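Local coordinates for glutaredoxin (Methanosarcina acetivorans, PDB 5CAX), which reduces protein disulfides in a coenzyme M-dependent manner as a glutaredoxin-like enzyme, at residues I22-L27 with Y49-L54. Residues are numbered along the deposited sequence; the frame is centred on the assembly and turned at random.
Sequences IVMYGL and YVFVDL
Val50 N donates to Met24 O over 2.9 Å, and Val50 O in turn accepts from Gly26 N; both bonds are nearly straight, the second at 174°. A third bond, Val52 N to Gly26 O at 3.0 Å, is more bent (144°) and carries the bonding to Val52, the first residue of the 3-10 segment 52-54. The short axes approach to 4.7 Å, and the 14° between their N-to-C directions makes the pairing parallel, as does the way Val50 bonds to the residues before and after its partner Tyr25. On one face, Tyr25 and Val50 lie side by side, Tyr25 CD1 being 4.0 Å from Val50 CB, while CG2 of Val52 meets the edge of the tyrosine ring. On the other, the Met24 chain bends at its last torsion and brings Met24 CE to 3.9 Å from Tyr49 CB. Gly26 offers no side chain there, and the Phe51 ring turns its edge to that backbone, Phe51 CD1 lying 3.7 Å from Gly26 C, while Tyr49 CD1 lies above one face of the Phe51 ring, offset toward its rim. An alanine at Phe51 would probably open a gap beside Gly26 and Leu27 and deprive Tyr49 of this ring neighbour. Asp53 OD1 comes to 3.5 Å from Leu27 CA, and its OD2 is hydrogen-bonded to Ser28 OG. Helix 31-43 packs against Met24 and Phe51, helix 57-70 against Tyr25 and Val52. Strands 22-26 and 48-51, linked through helix 31-43, form the beta-alpha-beta unit of the thioredoxin fold, whose first strand leads toward the cadmium-binding Cys30 and Cys33.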
loop_
_atom_site.group_PDB
_atom_site.type_symbol
_atom_site.label_atom_id
_atom_site.label_comp_id
_atom_site.label_asym_id
_atom_site.label_seq_id
_atom_site.Cartn_x
_atom_site.Cartn_y
_atom_site.Cartn_z
ATOM N N ILE A 22 5.698 5.332 -2.131
ATOM C CA ILE A 22 4.457 4.620 -2.327
ATOM C C ILE A 22 4.526 3.371 -1.467
ATOM O O ILE A 22 5.389 2.519 -1.683
ATOM C CB ILE A 22 4.217 4.221 -3.786
ATOM C CG1 ILE A 22 4.627 5.344 -4.739
ATOM C CG2 ILE A 22 2.778 3.762 -3.955
ATOM C CD1 ILE A 22 4.602 4.968 -6.194
ATOM N N VAL A 23 3.626 3.273 -0.491
ATOM C CA VAL A 23 3.568 2.114 0.381
ATOM C C VAL A 23 2.147 1.562 0.444
ATOM O O VAL A 23 1.222 2.258 0.857
ATOM C CB VAL A 23 4.081 2.465 1.810
ATOM C CG1 VAL A 23 4.146 1.222 2.665
ATOM C CG2 VAL A 23 5.431 3.162 1.728
ATOM N N MET A 24 1.965 0.312 0.028
ATOM C CA MET A 24 0.645 -0.301 0.106
ATOM C C MET A 24 0.504 -1.289 1.256
ATOM O O MET A 24 1.308 -2.213 1.400
ATOM C CB MET A 24 0.304 -1.005 -1.204
ATOM C CG MET A 24 -1.155 -1.481 -1.304
ATOM S SD MET A 24 -1.302 -2.947 -2.348
ATOM C CE MET A 24 -0.697 -4.243 -1.250
ATOM N N TYR A 25 -0.528 -1.090 2.071
ATOM C CA TYR A 25 -0.851 -2.035 3.120
ATOM C C TYR A 25 -2.000 -2.893 2.659
ATOM O O TYR A 25 -3.034 -2.378 2.234
ATOM C CB TYR A 25 -1.184 -1.311 4.425
ATOM C CG TYR A 25 -0.014 -0.525 4.992
ATOM C CD1 TYR A 25 0.732 -1.021 6.058
ATOM C CD2 TYR A 25 0.347 0.710 4.460
ATOM C CE1 TYR A 25 1.807 -0.307 6.585
ATOM C CE2 TYR A 25 1.424 1.438 4.976
ATOM C CZ TYR A 25 2.149 0.924 6.034
ATOM O OH TYR A 25 3.216 1.642 6.539
ATOM N N GLY A 26 -1.815 -4.208 2.698
ATOM C CA GLY A 26 -2.874 -5.103 2.274
ATOM C C GLY A 26 -3.010 -6.360 3.108
ATOM O O GLY A 26 -2.265 -6.576 4.080
ATOM N N LEU A 27 -3.974 -7.199 2.725
ATOM C CA LEU A 27 -4.100 -8.530 3.305
ATOM C C LEU A 27 -3.793 -9.543 2.214
ATOM O O LEU A 27 -4.280 -9.392 1.092
ATOM C CB LEU A 27 -5.500 -8.739 3.879
ATOM C CG LEU A 27 -5.930 -7.648 4.865
ATOM C CD1 LEU A 27 -7.409 -7.790 5.244
ATOM C CD2 LEU A 27 -5.027 -7.591 6.094
ATOM N N TYR A 49 5.308 -2.882 -0.437
ATOM C CA TYR A 49 4.047 -3.369 0.092
ATOM C C TYR A 49 4.230 -4.261 1.299
ATOM O O TYR A 49 5.222 -4.967 1.419
ATOM C CB TYR A 49 3.211 -4.066 -0.967
ATOM C CG TYR A 49 3.702 -5.373 -1.517
ATOM C CD1 TYR A 49 3.269 -6.599 -0.988
ATOM C CD2 TYR A 49 4.544 -5.394 -2.603
ATOM C CE1 TYR A 49 3.697 -7.808 -1.535
ATOM C CE2 TYR A 49 4.962 -6.575 -3.131
ATOM C CZ TYR A 49 4.545 -7.774 -2.619
ATOM O OH TYR A 49 5.023 -8.902 -3.235
ATOM N N VAL A 50 3.244 -4.168 2.191
ATOM C CA VAL A 50 3.183 -4.844 3.467
ATOM C C VAL A 50 1.886 -5.669 3.551
ATOM O O VAL A 50 0.780 -5.122 3.523
ATOM C CB VAL A 50 3.226 -3.808 4.657
ATOM C CG1 VAL A 50 3.100 -4.487 6.017
ATOM C CG2 VAL A 50 4.483 -2.932 4.614
ATOM N N PHE A 51 2.025 -6.992 3.657
ATOM C CA PHE A 51 0.900 -7.867 3.963
ATOM C C PHE A 51 0.737 -8.051 5.473
ATOM O O PHE A 51 1.362 -8.916 6.089
ATOM C CB PHE A 51 1.057 -9.223 3.269
ATOM C CG PHE A 51 0.638 -9.213 1.827
ATOM C CD1 PHE A 51 -0.505 -8.515 1.434
ATOM C CD2 PHE A 51 1.389 -9.872 0.863
ATOM C CE1 PHE A 51 -0.902 -8.492 0.105
ATOM C CE2 PHE A 51 1.010 -9.856 -0.463
ATOM C CZ PHE A 51 -0.142 -9.164 -0.848
ATOM N N VAL A 52 -0.148 -7.230 6.037
ATOM C CA VAL A 52 -0.390 -7.143 7.476
ATOM C C VAL A 52 -0.803 -8.482 8.110
ATOM O O VAL A 52 -0.451 -8.765 9.245
ATOM C CB VAL A 52 -1.446 -6.042 7.774
ATOM C CG1 VAL A 52 -1.768 -6.003 9.261
ATOM C CG2 VAL A 52 -0.886 -4.664 7.346
ATOM N N ASP A 53 -1.552 -9.313 7.399
ATOM C CA ASP A 53 -1.966 -10.568 8.019
ATOM C C ASP A 53 -0.775 -11.495 8.277
ATOM O O ASP A 53 -0.845 -12.391 9.111
ATOM C CB ASP A 53 -3.007 -11.289 7.165
ATOM C CG ASP A 53 -2.556 -11.496 5.743
ATOM O OD1 ASP A 53 -1.972 -10.558 5.170
ATOM O OD2 ASP A 53 -2.812 -12.595 5.199
ATOM N N LEU A 54 0.314 -11.268 7.557
ATOM C CA LEU A 54 1.470 -12.141 7.624
ATOM C C LEU A 54 2.526 -11.641 8.622
ATOM O O LEU A 54 3.552 -12.287 8.830
ATOM C CB LEU A 54 2.090 -12.292 6.237
ATOM C CG LEU A 54 1.249 -12.985 5.173
ATOM C CD1 LEU A 54 2.007 -12.917 3.899
ATOM C CD2 LEU A 54 0.960 -14.415 5.533
#